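Local coordinates for protein peroxiredoxin 6 (Arenicola marina, PDB 2V2G) that probably reduces hydrogen peroxide and organic hydroperoxides to water and alcohols as a thiol-specific peroxidase of the Prx6 subfamily, at residues A[10-15]-A[19-24]; A[82-87]-A[94-99]; A[130-135]-A[158-163]; A[204-207]-A[212-215]. The protein carries 1 engineered substitution. All blocks are in the same frame, centred on the assembly; numbering follows the deposited sequence.

Contact 1 of 4, residues A[10-15]-A[19-24]; sequences PNFEAD and GKLKFH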
loop_
_atom_site.group_PDB
_atom_site.type_symbol
_atom_site.label_atom_id
_atom_site.label_comp_id
_atom_site.label_asym_id
_atom_site.label_seq_id
_atom_site.Cartn_x
_atom_site.Cartn_y
_atom_site.Cartn_z
ATOM N N PRO A 10 4.719 8.337 -16.271
ATOM C CA PRO A 10 4.944 9.556 -17.084
ATOM C C PRO A 10 6.389 10.095 -17.022
ATOM O O PRO A 10 7.025 10.176 -15.940
ATOM C CB PRO A 10 3.917 10.574 -16.524
ATOM C CG PRO A 10 3.378 9.953 -15.331
ATOM C CD PRO A 10 3.591 8.484 -15.327
ATOM N N ASN A 11 6.884 10.467 -18.215
ATOM C CA ASN A 11 8.224 11.049 -18.366
ATOM C C ASN A 11 8.108 12.563 -18.187
ATOM O O ASN A 11 8.283 13.404 -19.098
ATOM C CB ASN A 11 8.827 10.683 -19.702
ATOM C CG ASN A 11 10.287 11.004 -19.769
ATOM O OD1 ASN A 11 10.930 11.334 -18.755
ATOM N ND2 ASN A 11 10.826 10.888 -20.957
ATOM N N PHE A 12 7.790 12.898 -16.941
ATOM C CA PHE A 12 7.447 14.267 -16.607
ATOM C C PHE A 12 8.674 15.159 -16.460
ATOM O O PHE A 12 9.781 14.655 -16.162
ATOM C CB PHE A 12 6.542 14.335 -15.359
ATOM C CG PHE A 12 7.170 13.831 -14.098
ATOM C CD1 PHE A 12 8.012 14.632 -13.357
ATOM C CD2 PHE A 12 6.920 12.540 -13.640
ATOM C CE1 PHE A 12 8.583 14.193 -12.172
ATOM C CE2 PHE A 12 7.512 12.077 -12.451
ATOM C CZ PHE A 12 8.345 12.900 -11.715
ATOM N N GLU A 13 8.458 16.467 -16.672
ATOM C CA GLU A 13 9.437 17.535 -16.449
ATOM C C GLU A 13 8.952 18.269 -15.190
ATOM O O GLU A 13 7.797 18.725 -15.156
ATOM C CB GLU A 13 9.532 18.484 -17.670
ATOM C CG GLU A 13 9.819 17.674 -18.899
ATOM C CD GLU A 13 10.136 18.453 -20.152
ATOM O OE1 GLU A 13 10.655 19.606 -20.048
ATOM O OE2 GLU A 13 9.905 17.877 -21.261
ATOM N N ALA A 14 9.799 18.372 -14.168
ATOM C CA ALA A 14 9.434 19.081 -12.935
ATOM C C ALA A 14 10.633 19.877 -12.394
ATOM O O ALA A 14 11.773 19.507 -12.641
ATOM C CB ALA A 14 8.982 18.097 -11.888
ATOM N N ASP A 15 10.374 20.952 -11.649
ATOM C CA ASP A 15 11.421 21.554 -10.829
ATOM C C ASP A 15 11.567 20.771 -9.492
ATOM O O ASP A 15 10.670 20.049 -8.994
ATOM C CB ASP A 15 11.113 22.996 -10.466
ATOM C CG ASP A 15 12.395 23.892 -10.318
ATOM O OD1 ASP A 15 13.586 23.438 -10.158
ATOM O OD2 ASP A 15 12.198 25.128 -10.351
ATOM N N GLY A 19 17.194 21.086 -9.164
ATOM C CA GLY A 19 16.953 21.782 -10.421
ATOM C C GLY A 19 15.943 21.045 -11.281
ATOM O O GLY A 19 15.278 20.115 -10.827
ATOM N N LYS A 20 15.785 21.476 -12.523
ATOM C CA LYS A 20 14.813 20.841 -13.386
ATOM C C LYS A 20 15.281 19.472 -13.775
ATOM O O LYS A 20 16.480 19.235 -13.961
ATOM C CB LYS A 20 14.481 21.659 -14.641
ATOM C CG LYS A 20 13.785 23.009 -14.335
ATOM C CD LYS A 20 13.123 23.573 -15.604
ATOM C CE LYS A 20 12.706 25.048 -15.432
ATOM N NZ LYS A 20 12.424 25.756 -16.752
ATOM N N LEU A 21 14.329 18.558 -13.843
ATOM C CA LEU A 21 14.590 17.196 -14.225
ATOM C C LEU A 21 13.502 16.616 -15.101
ATOM O O LEU A 21 12.350 17.061 -15.105
ATOM C CB LEU A 21 14.807 16.333 -13.010
ATOM C CG LEU A 21 13.718 16.098 -11.994
ATOM C CD1 LEU A 21 12.781 14.953 -12.448
ATOM C CD2 LEU A 21 14.407 15.681 -10.660
ATOM N N LYS A 22 13.916 15.608 -15.857
ATOM C CA LYS A 22 13.043 14.855 -16.714
ATOM C C LYS A 22 13.065 13.413 -16.164
ATOM O O LYS A 22 14.117 12.787 -15.963
ATOM C CB LYS A 22 13.499 14.928 -18.157
ATOM C CG LYS A 22 12.650 14.165 -19.159
ATOM C CD LYS A 22 11.449 14.975 -19.651
ATOM C CE LYS A 22 10.867 14.425 -20.968
ATOM N NZ LYS A 22 9.414 14.787 -21.134
ATOM N N PHE A 23 11.905 12.908 -15.790
ATOM C CA PHE A 23 11.864 11.758 -14.913
ATOM C C PHE A 23 12.579 10.486 -15.433
ATOM O O PHE A 23 13.332 9.841 -14.692
ATOM C CB PHE A 23 10.396 11.440 -14.461
ATOM C CG PHE A 23 10.308 10.371 -13.434
ATOM C CD1 PHE A 23 10.884 10.533 -12.158
ATOM C CD2 PHE A 23 9.728 9.160 -13.736
ATOM C CE1 PHE A 23 10.849 9.509 -11.199
ATOM C CE2 PHE A 23 9.645 8.129 -12.757
ATOM C CZ PHE A 23 10.258 8.317 -11.495
ATOM N N HIS A 24 12.332 10.122 -16.688
ATOM C CA HIS A 24 12.990 8.928 -17.233
ATOM C C HIS A 24 14.503 9.090 -17.289
ATOM O O HIS A 24 15.204 8.066 -17.211
ATOM C CB HIS A 24 12.480 8.543 -18.596
ATOM C CG HIS A 24 11.089 7.996 -18.605
ATOM N ND1 HIS A 24 10.580 7.293 -19.682
ATOM C CD2 HIS A 24 10.118 8.012 -17.649
ATOM C CE1 HIS A 24 9.330 6.945 -19.395
ATOM N NE2 HIS A 24 9.037 7.347 -18.159
#
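A beta hairpin pairs Glu13 and Ala14 of strand 13-16 with Lys22 and Leu21 of strand 21-22, the chain then turning directly into helix 23-27. Ala14 and Leu21 form the antiparallel hydrogen-bonded pair: Ala14 N reaches Leu21 O and Leu21 N reaches Ala14 O, each at 3.0 Å. Just past the two bridges, at the first residue of the helix, Phe23 N donates to Phe12 O. Glu13 and Lys22, a non-hydrogen-bonded pair, point to the opposite sheet face from Ala14 and Leu21. The Lys22 chain kinks at chi2 (85°), and this turns it across toward Asn11 and Glu13. Its NZ thereby gives a bond of 2.7 Å to Asn11 O and a salt bridge of 3.1 Å to Glu13 OE2, met on the anti side. A methionine in place of Lys22 would probably leave the Glu13 carboxylate without this charged mate and Asn11 O without its ammonium donor. The Asn11 amide stacks on the His24 imidazole, planes 15° apart, with CB 3.5 Å from the ring centroid, while OD1 takes His24 N at 2.8 Å, from above the carbonyl plane. Phe23 CB sits over one face of the Phe12 ring; the two phenyl rings are nearly parallel but slid apart, with centroids 4.8 Å apart. His24 NE2 is bonded to Phe9 O. Phe12 and Ala14 pack on Ile99 of strand 98-100, next to strand 13-16 in the sheet, and Phe12 also touches Leu106 of helix 105-109.

Contact 2 of 4, residues A[82-87]-A[94-99]; sequences EDVKCL and MPYPII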
loop_
_atom_site.group_PDB
_atom_site.type_symbol
_atom_site.label_atom_id
_atom_site.label_comp_id
_atom_site.label_asym_id
_atom_site.label_seq_id
_atom_site.Cartn_x
_atom_site.Cartn_y
_atom_site.Cartn_z
ATOM N N GLU A 82 16.190 21.176 6.286
ATOM C CA GLU A 82 17.011 21.304 7.507
ATOM C C GLU A 82 16.284 20.756 8.743
ATOM O O GLU A 82 16.918 20.188 9.644
ATOM C CB GLU A 82 17.409 22.759 7.730
ATOM C CG GLU A 82 18.355 23.327 6.660
ATOM C CD GLU A 82 19.550 22.389 6.331
ATOM O OE1 GLU A 82 20.304 22.041 7.256
ATOM O OE2 GLU A 82 19.740 21.991 5.158
ATOM N N ASP A 83 14.970 20.929 8.793
ATOM C CA ASP A 83 14.145 20.369 9.857
ATOM C C ASP A 83 14.101 18.840 9.720
ATOM O O ASP A 83 14.194 18.111 10.719
ATOM C CB ASP A 83 12.715 20.927 9.816
ATOM C CG ASP A 83 12.599 22.413 10.204
ATOM O OD1 ASP A 83 13.598 23.100 10.589
ATOM O OD2 ASP A 83 11.442 22.885 10.097
ATOM N N VAL A 84 13.968 18.353 8.481
ATOM C CA VAL A 84 13.961 16.905 8.220
ATOM C C VAL A 84 15.274 16.237 8.680
ATOM O O VAL A 84 15.273 15.205 9.336
ATOM C CB VAL A 84 13.698 16.594 6.720
ATOM C CG1 VAL A 84 13.797 15.116 6.449
ATOM C CG2 VAL A 84 12.313 17.070 6.306
ATOM N N LYS A 85 16.402 16.830 8.305
ATOM C CA LYS A 85 17.702 16.303 8.735
ATOM C C LYS A 85 17.755 16.227 10.254
ATOM O O LYS A 85 18.182 15.233 10.811
ATOM C CB LYS A 85 18.831 17.219 8.239
ATOM C CG LYS A 85 19.027 17.235 6.761
ATOM C CD LYS A 85 20.014 18.275 6.366
ATOM C CE LYS A 85 20.149 18.315 4.897
ATOM N NZ LYS A 85 21.085 19.370 4.477
ATOM N N CYS A 86 17.310 17.287 10.920
ATOM C CA CYS A 86 17.344 17.338 12.374
ATOM C C CYS A 86 16.621 16.136 13.008
ATOM O O CYS A 86 17.166 15.423 13.849
ATOM C CB CYS A 86 16.680 18.638 12.810
ATOM S SG CYS A 86 16.673 18.891 14.571
ATOM N N LEU A 87 15.384 15.945 12.590
ATOM C CA LEU A 87 14.541 14.926 13.116
ATOM C C LEU A 87 15.107 13.536 12.775
ATOM O O LEU A 87 14.924 12.572 13.521
ATOM C CB LEU A 87 13.124 15.119 12.564
ATOM C CG LEU A 87 11.869 14.997 13.459
ATOM C CD1 LEU A 87 10.878 14.131 12.797
ATOM C CD2 LEU A 87 12.144 14.500 14.889
ATOM N N MET A 94 20.990 16.151 2.185
ATOM C CA MET A 94 19.824 15.382 1.835
ATOM C C MET A 94 20.180 14.303 0.855
ATOM O O MET A 94 20.829 14.580 -0.152
ATOM C CB MET A 94 18.755 16.240 1.171
ATOM C CG MET A 94 18.039 17.106 2.115
ATOM S SD MET A 94 17.081 16.142 3.288
ATOM C CE MET A 94 15.563 15.790 2.406
ATOM N N PRO A 95 19.778 13.073 1.148
ATOM C CA PRO A 95 20.175 11.997 0.271
ATOM C C PRO A 95 19.293 11.820 -0.953
ATOM O O PRO A 95 19.618 10.958 -1.754
ATOM C CB PRO A 95 20.095 10.774 1.182
ATOM C CG PRO A 95 18.966 11.117 2.114
ATOM C CD PRO A 95 19.005 12.590 2.309
ATOM N N TYR A 96 18.201 12.594 -1.092
ATOM C CA TYR A 96 17.265 12.489 -2.233
ATOM C C TYR A 96 16.680 13.873 -2.619
ATOM O O TYR A 96 16.544 14.765 -1.770
ATOM C CB TYR A 96 16.089 11.512 -1.951
ATOM C CG TYR A 96 15.374 11.785 -0.644
ATOM C CD1 TYR A 96 14.445 12.799 -0.539
ATOM C CD2 TYR A 96 15.702 11.077 0.508
ATOM C CE1 TYR A 96 13.834 13.107 0.696
ATOM C CE2 TYR A 96 15.061 11.362 1.742
ATOM C CZ TYR A 96 14.168 12.385 1.826
ATOM O OH TYR A 96 13.554 12.686 3.019
ATOM N N PRO A 97 16.299 14.031 -3.912
ATOM C CA PRO A 97 15.646 15.312 -4.307
ATOM C C PRO A 97 14.179 15.394 -3.857
ATOM O O PRO A 97 13.550 14.337 -3.585
ATOM C CB PRO A 97 15.681 15.271 -5.840
ATOM C CG PRO A 97 16.442 14.004 -6.239
ATOM C CD PRO A 97 16.427 13.100 -5.051
ATOM N N ILE A 98 13.640 16.620 -3.817
ATOM C CA ILE A 98 12.192 16.830 -3.565
ATOM C C ILE A 98 11.646 17.644 -4.732
ATOM O O ILE A 98 12.168 18.730 -5.027
ATOM C CB ILE A 98 11.913 17.582 -2.257
ATOM C CG1 ILE A 98 12.753 17.023 -1.088
ATOM C CG2 ILE A 98 10.404 17.487 -1.905
ATOM C CD1 ILE A 98 12.476 17.710 0.307
ATOM N N ILE A 99 10.653 17.115 -5.420
ATOM C CA ILE A 99 9.986 17.736 -6.560
ATOM C C ILE A 99 8.979 18.774 -6.077
ATOM O O ILE A 99 8.279 18.519 -5.055
ATOM C CB ILE A 99 9.260 16.678 -7.367
ATOM C CG1 ILE A 99 10.254 15.727 -8.005
ATOM C CG2 ILE A 99 8.292 17.353 -8.438
ATOM C CD1 ILE A 99 9.559 14.424 -8.541
HETATM O O HOH W 1 20.937 19.094 1.749
#
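Lys85 and Met94 carry this contact, their side chains crossing at a slant. From CG outward the lysine is fully extended (chi2 173°, chi3 -177°), and this straight run carries its methylenes past the methionine: Lys85 CE lies 3.7 Å from Met94 CG, and Lys85 CG is 4.1 Å from Met94 SD. Met94 does the opposite and folds back on itself, with bends at chi2 (-65°) and chi3, which brings its CE within 4.5 Å of Val84 CG1. That same Val84 methyl is 4.2 Å from Tyr96 OH, whose hydroxyl is hydrogen-bonded to Leu49 O of helix 43-54. The ammonium of Lys85 has two partners: within its own helix, NZ makes a salt bridge of 3.0 Å to the syn side of Glu82 OE2, somewhat out of the carboxylate plane, and it donates to a water at 2.7 Å that leads across to Met94 N, from which it also accepts. An alanine at Lys85 would probably leave Glu82 without its helical partner, unseat the bridging water and uncover one flank of Met94. Val84 also packs on Leu49 and Ile53, tying helix 74-88 to helix 43-54. This is the helix-to-strand return of a beta-alpha-beta unit, strand 64-70, helix 74-88 and strand 98-100, within the thioredoxin-like peroxiredoxin fold.

Contact 3 of 4, residues A[130-135]-A[158-163]; sequences VFIIGP and RVIDSL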
loop_
_atom_site.group_PDB
_atom_site.type_symbol
_atom_site.label_atom_id
_atom_site.label_comp_id
_atom_site.label_asym_id
_atom_site.label_seq_id
_atom_site.Cartn_x
_atom_site.Cartn_y
_atom_site.Cartn_z
ATOM N N VAL A 130 2.994 6.328 -2.641
ATOM C CA VAL A 130 4.292 5.716 -2.948
ATOM C C VAL A 130 4.137 4.947 -4.235
ATOM O O VAL A 130 3.200 4.119 -4.407
ATOM C CB VAL A 130 4.808 4.798 -1.888
ATOM C CG1 VAL A 130 6.216 4.216 -2.258
ATOM C CG2 VAL A 130 4.816 5.455 -0.504
ATOM N N PHE A 131 5.037 5.208 -5.164
ATOM C CA PHE A 131 5.072 4.527 -6.413
ATOM C C PHE A 131 6.449 3.851 -6.554
ATOM O O PHE A 131 7.452 4.514 -6.478
ATOM C CB PHE A 131 4.862 5.470 -7.632
ATOM C CG PHE A 131 3.585 6.241 -7.582
ATOM C CD1 PHE A 131 2.394 5.674 -8.023
ATOM C CD2 PHE A 131 3.563 7.522 -6.996
ATOM C CE1 PHE A 131 1.198 6.385 -7.956
ATOM C CE2 PHE A 131 2.378 8.223 -6.932
ATOM C CZ PHE A 131 1.165 7.603 -7.347
ATOM N N ILE A 132 6.428 2.542 -6.736
ATOM C CA ILE A 132 7.640 1.733 -7.004
ATOM C C ILE A 132 7.711 1.478 -8.496
ATOM O O ILE A 132 6.842 0.873 -9.090
ATOM C CB ILE A 132 7.760 0.424 -6.216
ATOM C CG1 ILE A 132 7.479 0.719 -4.746
ATOM C CG2 ILE A 132 9.135 -0.141 -6.476
ATOM C CD1 ILE A 132 7.621 -0.465 -3.727
ATOM N N ILE A 133 8.811 1.941 -9.103
ATOM C CA ILE A 133 8.938 1.984 -10.572
ATOM C C ILE A 133 10.143 1.112 -10.948
ATOM O O ILE A 133 11.239 1.199 -10.312
ATOM C CB ILE A 133 9.137 3.469 -11.117
ATOM C CG1 ILE A 133 7.898 4.336 -10.676
ATOM C CG2 ILE A 133 9.303 3.509 -12.661
ATOM C CD1 ILE A 133 8.276 5.587 -9.946
ATOM N N GLY A 134 9.955 0.227 -11.896
ATOM C CA GLY A 134 11.066 -0.633 -12.320
ATOM C C GLY A 134 12.022 0.056 -13.263
ATOM O O GLY A 134 11.771 1.173 -13.763
ATOM N N PRO A 135 13.154 -0.606 -13.553
ATOM C CA PRO A 135 14.103 -0.036 -14.526
ATOM C C PRO A 135 13.542 0.084 -15.946
ATOM O O PRO A 135 14.134 0.752 -16.797
ATOM C CB PRO A 135 15.320 -1.012 -14.478
ATOM C CG PRO A 135 14.878 -2.177 -13.867
ATOM C CD PRO A 135 13.631 -1.908 -13.038
ATOM N N ARG A 158 10.370 -4.258 2.307
ATOM C CA ARG A 158 9.998 -5.701 2.161
ATOM C C ARG A 158 9.502 -5.982 0.753
ATOM O O ARG A 158 9.878 -6.974 0.118
ATOM C CB ARG A 158 8.941 -6.110 3.210
ATOM C CG ARG A 158 8.584 -7.590 3.340
ATOM C CD ARG A 158 7.428 -7.807 4.259
ATOM N NE ARG A 158 6.186 -7.490 3.565
ATOM C CZ ARG A 158 5.575 -8.276 2.701
ATOM N NH1 ARG A 158 6.008 -9.507 2.420
ATOM N NH2 ARG A 158 4.508 -7.808 2.068
ATOM N N VAL A 159 8.588 -5.136 0.257
ATOM C CA VAL A 159 8.061 -5.332 -1.087
ATOM C C VAL A 159 9.098 -5.102 -2.165
ATOM O O VAL A 159 9.037 -5.791 -3.168
ATOM C CB VAL A 159 6.746 -4.606 -1.336
ATOM C CG1 VAL A 159 5.685 -5.042 -0.304
ATOM C CG2 VAL A 159 6.893 -3.091 -1.323
ATOM N N ILE A 160 10.027 -4.183 -1.976
ATOM C CA ILE A 160 11.154 -4.056 -2.913
ATOM C C ILE A 160 11.903 -5.373 -3.029
ATOM O O ILE A 160 12.174 -5.857 -4.139
ATOM C CB ILE A 160 12.150 -2.889 -2.574
ATOM C CG1 ILE A 160 11.418 -1.546 -2.841
ATOM C CG2 ILE A 160 13.477 -3.074 -3.372
ATOM C CD1 ILE A 160 12.111 -0.341 -2.175
ATOM N N ASP A 161 12.205 -5.996 -1.888
ATOM C CA ASP A 161 12.891 -7.324 -1.893
ATOM C C ASP A 161 12.087 -8.348 -2.674
ATOM O O ASP A 161 12.619 -9.123 -3.477
ATOM C CB ASP A 161 13.179 -7.768 -0.464
ATOM C CG ASP A 161 14.209 -6.888 0.205
ATOM O OD1 ASP A 161 15.010 -6.234 -0.513
ATOM O OD2 ASP A 161 14.315 -6.858 1.442
ATOM N N SER A 162 10.783 -8.353 -2.461
ATOM C CA SER A 162 9.887 -9.310 -3.198
ATOM C C SER A 162 9.916 -9.007 -4.671
ATOM O O SER A 162 10.103 -9.902 -5.519
ATOM C CB SER A 162 8.471 -9.253 -2.674
ATOM O OG SER A 162 7.591 -10.015 -3.495
ATOM N N LEU A 163 9.785 -7.737 -5.021
ATOM C CA LEU A 163 9.697 -7.361 -6.451
ATOM C C LEU A 163 11.022 -7.716 -7.168
ATOM O O LEU A 163 10.992 -8.097 -8.321
ATOM C CB LEU A 163 9.389 -5.871 -6.612
ATOM C CG LEU A 163 8.005 -5.432 -6.158
ATOM C CD1 LEU A 163 8.070 -3.907 -5.939
ATOM C CD2 LEU A 163 6.929 -5.855 -7.162
#
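Ile132 drives a single branched side chain from its strand into the flank of helix 158-163, and everything that touches does so through it. Its CG1 stands anti to the carbonyl carbon (chi1 -48°), and with chi2 near 180° the chain reaches straight out to CD1. That terminal methyl meets Val159 CG2 at 3.6 Å and Ile160 CG1 at 4.0 Å. The other branch, CG2, meets Leu163 CD1, also at 4.0 Å, and the same leucine methyl lies 4.1 Å from Ile132 CD1. All three helix partners meet Ile132 aslant, and they come from one side of the helix: Val159 and Leu163 stand a turn apart, facing the strand, while Ile160, next to Val159, starts off to the flank and brings its CG1 inward. The pairing is that of a helix laid along the face of the central mixed sheet of the thioredoxin-like fold: strand 130-133 and helix 158-163 run 23° from parallel, their axes 10.8 Å apart at closest approach. Only aliphatic carbons meet here, so the fit rests on methyl packing rather than on directional bonds. Trp31 of strand 31-36 touches both Ile132 and Leu163, and Leu141 of strand 139-145 packs on Val159. The helix also faces the second subunit, where Tyr145 of that subunit lies on Val159 and Pro146 of that subunit on Leu163.

Contact 4 of 4, residues A[204-207]-A[212-215]; sequences KAVP and YLRY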
loop_
_atom_site.group_PDB
_atom_site.type_symbol
_atom_site.label_atom_id
_atom_site.label_comp_id
_atom_site.label_asym_id
_atom_site.label_seq_id
_atom_site.Cartn_x
_atom_site.Cartn_y
_atom_site.Cartn_z
ATOM N N LYS A 204 2.369 -29.450 -1.280
ATOM C CA LYS A 204 1.467 -29.702 -0.143
ATOM C C LYS A 204 0.049 -30.150 -0.584
ATOM O O LYS A 204 -0.605 -29.462 -1.335
ATOM C CB LYS A 204 1.337 -28.475 0.717
ATOM C CG LYS A 204 0.473 -28.713 1.953
ATOM C CD LYS A 204 0.367 -27.442 2.773
ATOM C CE LYS A 204 -0.061 -27.667 4.244
ATOM N NZ LYS A 204 -1.468 -28.164 4.411
ATOM N N ALA A 205 -0.401 -31.309 -0.086
ATOM C CA ALA A 205 -1.710 -31.838 -0.461
ATOM C C ALA A 205 -2.787 -30.962 0.154
ATOM O O ALA A 205 -2.674 -30.539 1.297
ATOM C CB ALA A 205 -1.874 -33.280 -0.020
ATOM N N VAL A 206 -3.812 -30.668 -0.641
ATOM C CA VAL A 206 -4.962 -29.834 -0.236
ATOM C C VAL A 206 -6.251 -30.592 -0.623
ATOM O O VAL A 206 -6.199 -31.493 -1.439
ATOM C CB VAL A 206 -4.890 -28.415 -0.868
ATOM C CG1 VAL A 206 -3.694 -27.646 -0.252
ATOM C CG2 VAL A 206 -4.806 -28.501 -2.394
ATOM N N PRO A 207 -7.395 -30.282 0.013
ATOM C CA PRO A 207 -8.653 -30.974 -0.225
ATOM C C PRO A 207 -9.112 -31.062 -1.697
ATOM O O PRO A 207 -9.739 -32.062 -2.056
ATOM C CB PRO A 207 -9.645 -30.171 0.626
ATOM C CG PRO A 207 -8.820 -29.545 1.665
ATOM C CD PRO A 207 -7.531 -29.246 1.056
ATOM N N TYR A 212 -1.046 -27.199 -6.752
ATOM C CA TYR A 212 -0.578 -25.833 -6.902
ATOM C C TYR A 212 0.146 -25.261 -5.667
ATOM O O TYR A 212 0.809 -24.227 -5.734
ATOM C CB TYR A 212 -1.744 -24.929 -7.273
ATOM C CG TYR A 212 -2.780 -24.799 -6.174
ATOM C CD1 TYR A 212 -2.623 -23.852 -5.148
ATOM C CD2 TYR A 212 -3.893 -25.615 -6.161
ATOM C CE1 TYR A 212 -3.545 -23.727 -4.157
ATOM C CE2 TYR A 212 -4.841 -25.523 -5.144
ATOM C CZ TYR A 212 -4.627 -24.577 -4.143
ATOM O OH TYR A 212 -5.545 -24.427 -3.156
ATOM N N LEU A 213 -0.045 -25.928 -4.529
ATOM C CA LEU A 213 0.465 -25.370 -3.269
ATOM C C LEU A 213 1.928 -25.856 -3.095
ATOM O O LEU A 213 2.229 -26.882 -2.461
ATOM C CB LEU A 213 -0.386 -25.804 -2.075
ATOM C CG LEU A 213 -0.312 -24.882 -0.858
ATOM C CD1 LEU A 213 -0.741 -23.482 -1.098
ATOM C CD2 LEU A 213 -1.234 -25.463 0.200
ATOM N N ARG A 214 2.833 -25.117 -3.743
ATOM C CA ARG A 214 4.206 -25.538 -3.935
ATOM C C ARG A 214 5.184 -24.547 -3.324
ATOM O O ARG A 214 5.249 -23.396 -3.731
ATOM C CB ARG A 214 4.506 -25.754 -5.451
ATOM C CG ARG A 214 3.613 -26.865 -6.053
ATOM C CD ARG A 214 4.021 -27.204 -7.509
ATOM N NE ARG A 214 3.878 -26.071 -8.365
ATOM C CZ ARG A 214 4.277 -26.011 -9.633
ATOM N NH1 ARG A 214 4.875 -27.045 -10.193
ATOM N NH2 ARG A 214 4.100 -24.908 -10.325
ATOM N N TYR A 215 5.929 -25.021 -2.348
ATOM C CA TYR A 215 6.904 -24.191 -1.638
ATOM C C TYR A 215 8.298 -24.541 -2.143
ATOM O O TYR A 215 8.602 -25.692 -2.472
ATOM C CB TYR A 215 6.926 -24.451 -0.149
ATOM C CG TYR A 215 5.669 -24.191 0.651
ATOM C CD1 TYR A 215 4.752 -25.223 0.853
ATOM C CD2 TYR A 215 5.416 -22.954 1.249
ATOM C CE1 TYR A 215 3.608 -25.040 1.622
ATOM C CE2 TYR A 215 4.242 -22.754 2.027
ATOM C CZ TYR A 215 3.361 -23.823 2.212
ATOM O OH TYR A 215 2.186 -23.693 2.960
HETATM O O HOH W 2 -0.989 -28.628 -3.845
#
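Lys204 and Leu213 are joined by one direct backbone hydrogen bond, Lys204 N to Leu213 O, 2.8 Å long and nearly straight at 166°. A water bridges the same two residues on the next pair of backbone atoms: it donates to Lys204 O at 2.7 Å and accepts from Leu213 N at 2.9 Å. Leu213, at the centre of an inverse gamma turn, thus has both its peptide N and its carbonyl O tied to Lys204, one through water and one directly.

The apolar packing centres on Leu213 CD2. Lys204 lies alongside the leucine, pointing the same way, and its CD comes to 3.6 Å from that methyl. Val206, two residues on, brings CG1 to 3.3 Å from the same methyl, tighter than usual for two carbons. With chi1 at -68°, the valine directs CG1 at Leu213 and CG2 at Tyr212, whose CE2 is 4.1 Å away, the two side chains crossing at about a right angle. Lys204 CD also meets the Tyr215 ring at its edge, 4.2 Å from Tyr215 OH, before the lysine bends away at chi4.

Tyr212 OH is hydrogen-bonded to Asp83 of the second subunit, and Val206 packs on that same aspartate, so the turn is part of the dimer interface. Within its own chain, the contact closes the loop between strand 202-203 and strand 214-216 of the small four-stranded antiparallel sheet, where Tyr215 pairs by backbone with Glu202 and Arg214 with Val185 of strand 183-185.

How the contacts relate
The four contacts follow one another along the chain, each closing before the next opens. Contacts 1, 2 and 3 all reach the seven-stranded mixed sheet of the thioredoxin-like part. Contacts 1 and 2 have centres 19 Å apart and touch where strands 13-16 and 98-100 run as neighbours; contact 1 meets contact 3 through Phe23 and Ile133. Contact 4 stands apart in the smaller antiparallel sheet, its centre 28 Å from that of contact 3 and 48 Å from that of contact 2. Across the dimer, contact 4 of one subunit meets contact 2 of the other, setting the C-terminal sheet region of one copy against helix 74-88 of its partner.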